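Local coordinates for protein ABC transporter (Caldanaerobius, PDB 4G68) that probably captures xylan-derived sugars outside the cell as the solute-binding component of an ABC transporter, and holds a bound glycan of xylopyranose units, at residues D161-N166 / V344-V349; L243-L248 / G411-W416. All coordinates share one frame; numbering follows the deposited sequence.

Contact 1 (D161-N166 / V344-V349)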
ATOM      1  N   ASP A 161       3.219  -7.089  14.809  1.00 11.26           N
ATOM      2  CA  ASP A 161       3.517  -8.394  14.258  1.00 12.85           C
ATOM      3  C   ASP A 161       4.515  -8.284  13.065  1.00 11.41           C
ATOM      4  O   ASP A 161       5.537  -8.968  13.009  1.00 10.28           O
ATOM      5  CB  ASP A 161       2.221  -9.087  13.792  1.00 15.36           C
ATOM      6  CG  ASP A 161       1.180  -9.275  14.913  1.00 17.19           C
ATOM      7  OD1 ASP A 161       1.549  -9.228  16.098  1.00 19.72           O
ATOM      8  OD2 ASP A 161      -0.019  -9.488  14.623  1.00 17.67           O
ATOM      9  N   ASN A 162       4.221  -7.396  12.118  1.00 10.07           N
ATOM     10  CA  ASN A 162       5.086  -7.344  10.971  1.00  9.96           C
ATOM     11  C   ASN A 162       6.481  -6.752  11.151  1.00  9.85           C
ATOM     12  O   ASN A 162       7.299  -6.892  10.240  1.00 10.70           O
ATOM     13  CB  ASN A 162       4.397  -6.662   9.773  1.00 10.54           C
ATOM     14  CG  ASN A 162       3.284  -7.506   9.217  1.00 11.89           C
ATOM     15  OD1 ASN A 162       3.428  -8.738   9.158  1.00 14.53           O
ATOM     16  ND2 ASN A 162       2.166  -6.905   8.886  1.00 11.40           N
ATOM     17  N   VAL A 163       6.688  -6.018  12.229  1.00  8.73           N
ATOM     18  CA  VAL A 163       8.006  -5.486  12.581  1.00  8.56           C
ATOM     19  C   VAL A 163       8.774  -6.366  13.567  1.00  8.15           C
ATOM     20  O   VAL A 163       9.803  -6.004  14.052  1.00  8.25           O
ATOM     21  CB  VAL A 163       7.968  -4.042  13.118  1.00  9.09           C
ATOM     22  CG1 VAL A 163       7.601  -3.059  12.022  1.00  9.85           C
ATOM     23  CG2 VAL A 163       7.045  -3.858  14.330  1.00  9.61           C
ATOM     24  N   THR A 164       8.257  -7.540  13.812  1.00  8.18           N
ATOM     25  CA  THR A 164       8.860  -8.524  14.720  1.00  8.13           C
ATOM     26  C   THR A 164       9.552  -9.617  13.875  1.00  7.64           C
ATOM     27  O   THR A 164       8.947 -10.257  12.968  1.00  7.27           O
ATOM     28  CB  THR A 164       7.740  -9.105  15.627  1.00  7.95           C
ATOM     29  OG1 THR A 164       7.113  -8.005  16.329  1.00  8.44           O
ATOM     30  CG2 THR A 164       8.351 -10.064  16.689  1.00  8.18           C
ATOM     31  N   TYR A 165      10.813  -9.870  14.177  1.00  7.73           N
ATOM     32  CA  TYR A 165      11.575 -10.847  13.458  1.00  8.56           C
ATOM     33  C   TYR A 165      12.385 -11.650  14.467  1.00  9.18           C
ATOM     34  O   TYR A 165      13.027 -11.103  15.383  1.00  8.64           O
ATOM     35  CB  TYR A 165      12.582 -10.146  12.546  1.00  8.36           C
ATOM     36  CG  TYR A 165      11.943  -9.224  11.485  1.00  7.91           C
ATOM     37  CD1 TYR A 165      11.640  -9.709  10.210  1.00  8.19           C
ATOM     38  CD2 TYR A 165      11.589  -7.919  11.813  1.00  8.66           C
ATOM     39  CE1 TYR A 165      11.101  -8.826   9.207  1.00  8.42           C
ATOM     40  CE2 TYR A 165      11.063  -7.037  10.845  1.00  7.65           C
ATOM     41  CZ  TYR A 165      10.809  -7.503   9.557  1.00  8.94           C
ATOM     42  OH  TYR A 165      10.269  -6.620   8.569  1.00  7.19           O
ATOM     43  N   ASN A 166      12.384 -12.972  14.280  1.00  9.92           N
ATOM     44  CA  ASN A 166      13.036 -13.820  15.278  1.00  9.97           C
ATOM     45  C   ASN A 166      12.601 -13.469  16.691  1.00 10.39           C
ATOM     46  O   ASN A 166      13.423 -13.433  17.633  1.00  8.97           O
ATOM     47  CB  ASN A 166      14.571 -13.642  15.137  1.00 12.15           C
ATOM     48  CG  ASN A 166      15.024 -13.836  13.698  1.00 14.04           C
ATOM     49  OD1 ASN A 166      14.691 -14.841  13.103  1.00 15.14           O
ATOM     50  ND2 ASN A 166      15.781 -12.873  13.137  1.00 14.93           N
ATOM     51  N   VAL A 344       1.719  -2.375   7.771  1.00  6.55           N
ATOM     52  CA  VAL A 344       3.006  -2.505   7.104  1.00  6.84           C
ATOM     53  C   VAL A 344       3.781  -1.173   7.027  1.00  7.09           C
ATOM     54  O   VAL A 344       4.941  -1.205   6.615  1.00  7.65           O
ATOM     55  CB  VAL A 344       2.831  -3.120   5.676  1.00  7.07           C
ATOM     56  CG1 VAL A 344       2.192  -4.496   5.727  1.00  7.32           C
ATOM     57  CG2 VAL A 344       2.013  -2.223   4.824  1.00  6.96           C
ATOM     58  N   GLY A 345       3.167  -0.028   7.359  1.00  6.31           N
ATOM     59  CA  GLY A 345       3.941   1.288   7.391  1.00  6.33           C
ATOM     60  C   GLY A 345       4.661   1.328   8.757  1.00  5.37           C
ATOM     61  O   GLY A 345       3.989   1.277   9.787  1.00  5.60           O
ATOM     62  N   ALA A 346       5.981   1.510   8.779  1.00  4.88           N
ATOM     63  CA  ALA A 346       6.737   1.594  10.061  1.00  4.72           C
ATOM     64  C   ALA A 346       7.914   2.581   9.945  1.00  4.84           C
ATOM     65  O   ALA A 346       8.395   2.895   8.834  1.00  4.41           O
ATOM     66  CB  ALA A 346       7.281   0.225  10.425  1.00  5.26           C
ATOM     67  N   LEU A 347       8.293   3.085  11.110  1.00  4.84           N
ATOM     68  CA  LEU A 347       9.606   3.762  11.206  1.00  4.63           C
ATOM     69  C   LEU A 347      10.604   2.872  11.859  1.00  5.10           C
ATOM     70  O   LEU A 347      10.245   2.146  12.785  1.00  4.79           O
ATOM     71  CB  LEU A 347       9.457   5.072  12.008  1.00  4.55           C
ATOM     72  CG  LEU A 347       8.366   6.051  11.542  1.00  4.56           C
ATOM     73  CD1 LEU A 347       8.477   7.330  12.403  1.00  4.36           C
ATOM     74  CD2 LEU A 347       8.659   6.500  10.101  1.00  4.90           C
HETATM   75  N   MSE A 348      11.843   2.839  11.307  1.00  4.74           N
HETATM   76  CA  MSE A 348      12.888   2.126  11.943  1.00  5.61           C
HETATM   77  C   MSE A 348      14.005   3.072  12.315  1.00  6.14           C
HETATM   78  O   MSE A 348      14.229   4.119  11.700  1.00  5.71           O
HETATM   79  CB  MSE A 348      13.377   0.960  11.067  1.00  6.44           C
HETATM   80  CG  MSE A 348      12.392  -0.182  10.981  1.00  7.69           C
HETATM   81 SE   MSE A 348      13.022  -1.608   9.810  1.00 11.78          SE
HETATM   82  CE  MSE A 348      11.535  -2.847  10.170  1.00 10.68           C
ATOM     83  N   VAL A 349      14.795   2.636  13.306  1.00  6.21           N
ATOM     84  CA  VAL A 349      15.998   3.361  13.702  1.00  6.71           C
ATOM     85  C   VAL A 349      17.264   2.578  13.291  1.00  7.41           C
ATOM     86  O   VAL A 349      17.393   1.317  13.443  1.00  7.58           O
ATOM     87  CB  VAL A 349      16.021   3.589  15.225  1.00  6.41           C
ATOM     88  CG1 VAL A 349      17.415   4.136  15.702  1.00  6.89           C
ATOM     89  CG2 VAL A 349      14.822   4.460  15.599  1.00  6.46           C
TER

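Contact 2 (L243-L248 / G411-W416)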
ATOM      1  N   LEU A 243      -3.561 -20.103   0.442  1.00  9.18           N
ATOM      2  CA  LEU A 243      -2.757 -20.502  -0.738  1.00  7.93           C
ATOM      3  C   LEU A 243      -1.737 -19.432  -1.143  1.00  7.47           C
ATOM      4  O   LEU A 243      -0.557 -19.752  -1.456  1.00  6.59           O
ATOM      5  CB  LEU A 243      -3.663 -20.762  -1.950  1.00  8.18           C
ATOM      6  CG  LEU A 243      -2.894 -21.086  -3.234  1.00  8.06           C
ATOM      7  CD1 LEU A 243      -1.994 -22.373  -3.084  1.00  8.59           C
ATOM      8  CD2 LEU A 243      -3.887 -21.310  -4.395  1.00  8.24           C
ATOM      9  N   THR A 244      -2.168 -18.156  -1.071  1.00  6.85           N
ATOM     10  CA  THR A 244      -1.197 -17.068  -1.250  1.00  7.26           C
ATOM     11  C   THR A 244      -0.029 -17.144  -0.256  1.00  7.00           C
ATOM     12  O   THR A 244       1.167 -17.162  -0.661  1.00  6.36           O
ATOM     13  CB  THR A 244      -1.903 -15.672  -1.230  1.00  7.00           C
ATOM     14  OG1 THR A 244      -2.578 -15.485  -2.476  1.00  7.64           O
ATOM     15  CG2 THR A 244      -0.939 -14.552  -1.015  1.00  6.83           C
ATOM     16  N   ARG A 245      -0.365 -17.269   1.037  1.00  7.41           N
ATOM     17  CA  ARG A 245       0.686 -17.364   2.040  1.00  8.32           C
ATOM     18  C   ARG A 245       1.617 -18.569   1.831  1.00  8.48           C
ATOM     19  O   ARG A 245       2.852 -18.447   1.895  1.00  8.48           O
ATOM     20  CB  ARG A 245       0.028 -17.396   3.426  1.00  8.72           C
ATOM     21  CG  ARG A 245      -0.452 -16.000   3.791  1.00  9.50           C
ATOM     22  CD  ARG A 245      -0.955 -15.888   5.205  1.00 11.25           C
ATOM     23  NE  ARG A 245      -1.350 -14.495   5.494  1.00 14.00           N
ATOM     24  CZ  ARG A 245      -0.556 -13.585   6.034  1.00 15.91           C
ATOM     25  NH1 ARG A 245       0.707 -13.902   6.357  1.00 16.13           N
ATOM     26  NH2 ARG A 245      -1.016 -12.380   6.299  1.00 16.54           N
ATOM     27  N   ASP A 246       1.030 -19.725   1.551  1.00  8.78           N
ATOM     28  CA  ASP A 246       1.845 -20.910   1.290  1.00  9.02           C
ATOM     29  C   ASP A 246       2.803 -20.732   0.123  1.00  8.19           C
ATOM     30  O   ASP A 246       3.978 -21.111   0.215  1.00  7.95           O
ATOM     31  CB  ASP A 246       0.949 -22.100   1.047  1.00  9.99           C
ATOM     32  CG  ASP A 246       0.325 -22.657   2.352  1.00 12.45           C
ATOM     33  OD1 ASP A 246       0.801 -22.335   3.458  1.00 14.67           O
ATOM     34  OD2 ASP A 246      -0.626 -23.440   2.278  1.00 13.00           O
ATOM     35  N   ALA A 247       2.330 -20.116  -0.955  1.00  7.73           N
ATOM     36  CA  ALA A 247       3.175 -19.892  -2.079  1.00  7.18           C
ATOM     37  C   ALA A 247       4.267 -18.901  -1.695  1.00  7.13           C
ATOM     38  O   ALA A 247       5.470 -19.141  -2.010  1.00  6.69           O
ATOM     39  CB  ALA A 247       2.394 -19.410  -3.327  1.00  7.08           C
ATOM     40  N   LEU A 248       3.889 -17.815  -1.005  1.00  6.65           N
ATOM     41  CA  LEU A 248       4.895 -16.809  -0.725  1.00  7.98           C
ATOM     42  C   LEU A 248       5.954 -17.318   0.277  1.00  8.44           C
ATOM     43  O   LEU A 248       7.082 -16.815   0.329  1.00  8.72           O
ATOM     44  CB  LEU A 248       4.230 -15.531  -0.223  1.00  7.72           C
ATOM     45  CG  LEU A 248       3.280 -14.750  -1.181  1.00  6.91           C
ATOM     46  CD1 LEU A 248       2.648 -13.613  -0.327  1.00  8.56           C
ATOM     47  CD2 LEU A 248       4.075 -14.277  -2.389  1.00  8.28           C
ATOM     48  N   GLY A 411      -9.466 -12.038   6.734  1.00 15.13           N
ATOM     49  CA  GLY A 411      -7.998 -12.178   6.740  1.00 14.70           C
ATOM     50  C   GLY A 411      -7.407 -11.253   5.686  1.00 13.07           C
ATOM     51  O   GLY A 411      -8.103 -10.612   4.939  1.00 11.62           O
ATOM     52  N   SER A 412      -6.099 -11.190   5.668  1.00 11.73           N
ATOM     53  CA  SER A 412      -5.437 -10.221   4.780  1.00 10.03           C
ATOM     54  C   SER A 412      -4.031 -10.707   4.563  1.00  8.87           C
ATOM     55  O   SER A 412      -3.542 -11.583   5.317  1.00  8.85           O
ATOM     56  CB  SER A 412      -5.469  -8.815   5.359  1.00 10.62           C
ATOM     57  OG  SER A 412      -4.767  -8.759   6.601  1.00 12.28           O
ATOM     58  N   VAL A 413      -3.390 -10.197   3.505  1.00  7.41           N
ATOM     59  CA  VAL A 413      -1.981 -10.498   3.228  1.00  6.50           C
ATOM     60  C   VAL A 413      -1.428  -9.271   2.533  1.00  6.16           C
ATOM     61  O   VAL A 413      -2.146  -8.673   1.766  1.00  5.41           O
ATOM     62  CB  VAL A 413      -1.815 -11.794   2.306  1.00  6.74           C
ATOM     63  CG1 VAL A 413      -2.443 -11.640   0.906  1.00  6.61           C
ATOM     64  CG2 VAL A 413      -0.354 -12.165   2.225  1.00  6.57           C
ATOM     65  N   PRO A 414      -0.187  -8.862   2.855  1.00  5.76           N
ATOM     66  CA  PRO A 414       0.435  -7.649   2.263  1.00  5.74           C
ATOM     67  C   PRO A 414       0.650  -7.829   0.774  1.00  5.48           C
ATOM     68  O   PRO A 414       0.796  -8.982   0.299  1.00  5.78           O
ATOM     69  CB  PRO A 414       1.798  -7.588   2.952  1.00  6.36           C
ATOM     70  CG  PRO A 414       1.508  -8.178   4.315  1.00  6.53           C
ATOM     71  CD  PRO A 414       0.598  -9.329   4.006  1.00  6.49           C
ATOM     72  N   ALA A 415       0.718  -6.710   0.057  1.00  4.54           N
ATOM     73  CA  ALA A 415       1.048  -6.800  -1.388  1.00  4.82           C
ATOM     74  C   ALA A 415       2.341  -7.566  -1.574  1.00  4.78           C
ATOM     75  O   ALA A 415       3.229  -7.499  -0.714  1.00  4.79           O
ATOM     76  CB  ALA A 415       1.200  -5.408  -1.910  1.00  4.96           C
ATOM     77  N   TRP A 416       2.464  -8.334  -2.661  1.00  4.73           N
ATOM     78  CA  TRP A 416       3.478  -9.319  -2.699  1.00  4.88           C
ATOM     79  C   TRP A 416       4.873  -8.708  -2.741  1.00  5.53           C
ATOM     80  O   TRP A 416       5.840  -9.379  -2.390  1.00  6.37           O
ATOM     81  CB  TRP A 416       3.291 -10.246  -3.908  1.00  4.62           C
ATOM     82  CG  TRP A 416       2.073 -11.144  -3.776  1.00  4.50           C
ATOM     83  CD1 TRP A 416       0.914 -10.990  -2.960  1.00  4.62           C
ATOM     84  CD2 TRP A 416       1.838 -12.349  -4.554  1.00  4.79           C
ATOM     85  NE1 TRP A 416       0.030 -12.003  -3.224  1.00  4.61           N
ATOM     86  CE2 TRP A 416       0.521 -12.841  -4.181  1.00  4.73           C
ATOM     87  CE3 TRP A 416       2.577 -13.031  -5.537  1.00  4.77           C
ATOM     88  CZ2 TRP A 416      -0.021 -14.026  -4.739  1.00  5.21           C
ATOM     89  CZ3 TRP A 416       2.015 -14.188  -6.093  1.00  4.75           C
ATOM     90  CH2 TRP A 416       0.755 -14.671  -5.694  1.00  5.15           C
TER
HETATM   91  O   HOH W   1      -2.806 -12.727  -2.966  1.00  5.94           O

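Contact 1 (D161-N166 / V344-V349)
Asn162 lies beside Val344, the two side chains pointing the same way, with the amide ND2 of Asn162 4.0 Å from CG1 of Val344. CG1 is a methyl, so this is van der Waals contact only; ND2 donates instead to the backbone O of Thr343, one residue before the strand segment. Val163 follows in the same 3-10 turn, which the backbone bond from Thr164 N to Asp161 O closes at 3.2 Å. With chi1 at -69°, CG1 of Val163 stands anti to the carbonyl carbon, the position from which it meets CB of Ala346 at 3.7 Å, the closest approach of the two segments. CG1 of Val163 also lies 4.4 Å from the selenomethionine methyl CE of Met348. One residue past Thr164, Tyr165 brings ring atom CE2 to 4.3 Å from CE of Met348, while its hydroxyl bonds to the O of Gly128. Strand 168-184 pairs with both strand 164-165 and strand 341-349, and a classic beta bulge at Val344 and Gly345, opposite Asp175, interrupts the second pairing. With no hydrogen bond between 161-166 and 344-349, the contact rests on apolar packing, and the polar ends of Asn162 and Tyr165 find their partners beyond it.

Contact 2 (L243-L248 / G411-W416)
Leu248 and Trp416 meet with their side chains at about a right angle, the leucine methyl CD2 lying over one face of the indole. CD2 of Leu248 stands 4.0 Å from the centroid of the six-membered ring of Trp416, 26° off its normal, which defines a CH-pi contact. At the pyrrole part of the indole, CG2 of Thr244 approaches NE1 of Trp416 to 3.5 Å, obliquely to the ring. The threonine methyl is anti to the backbone N, whereas OG1 lies beside that N (chi1 -75°); the hydroxyl accepts a hydrogen bond from a water. This water sits in the indole plane and accepts the N-H of Trp416, with its oxygen 2.9 Å from NE1, so it bridges the two side chains. Val413 serves two partners with its two branches: CG1 packs on CG2 of Thr244 at 3.8 Å, and CG2 lies over one face of the Arg245 guanidinium, displaced toward the rim. The side chains of Arg245 and Val413 run alongside each other with opposite headings, the arginine chain being extended from CG to NE. NH2 of Arg245 thereby donates to the O of Ser412 at 2.8 Å in a nearly straight bond (166°), with the acceptor close to the guanidinium plane. An alanine in place of Arg245 would probably leave the Ser412 carbonyl without this donor and uncover part of Val413 CG2. Around Trp416, His428 stacks on the ring and Phe259 meets it edge-to-face. Helix 241-248 thus packs on the turn from strand 412-413 into helix 416-419, where the N-cap residue Ala415 touches a bound xylopyranose in the glycan pocket; the Trp416 packing probably forms a second shell behind it, in a periplasmic-binding-protein fold.

The centres of contacts 1 and 2 lie about 17 Å apart, yet the two meet directly where CG1 of Val344 packs on CG of Pro414 at 4.0 Å. Their segments alternate along the chain, in the order 161-166, 243-248, 344-349 and 411-416, so each contact closes a loop that overlaps the other's. Contact 1 belongs to the mixed sheet through strands 164-165 and 341-349; contact 2 joins helix 241-248 to strand 412-413 and the start of helix 416-419. Both approach the glycan: the side chains of Val344 and Trp416 lie about 6 Å and about 8 Å, respectively, from a bound beta-D-xylopyranose unit, not necessarily the same one. This interleaving is consistent with a sugar site drawing on distant parts of the sequence.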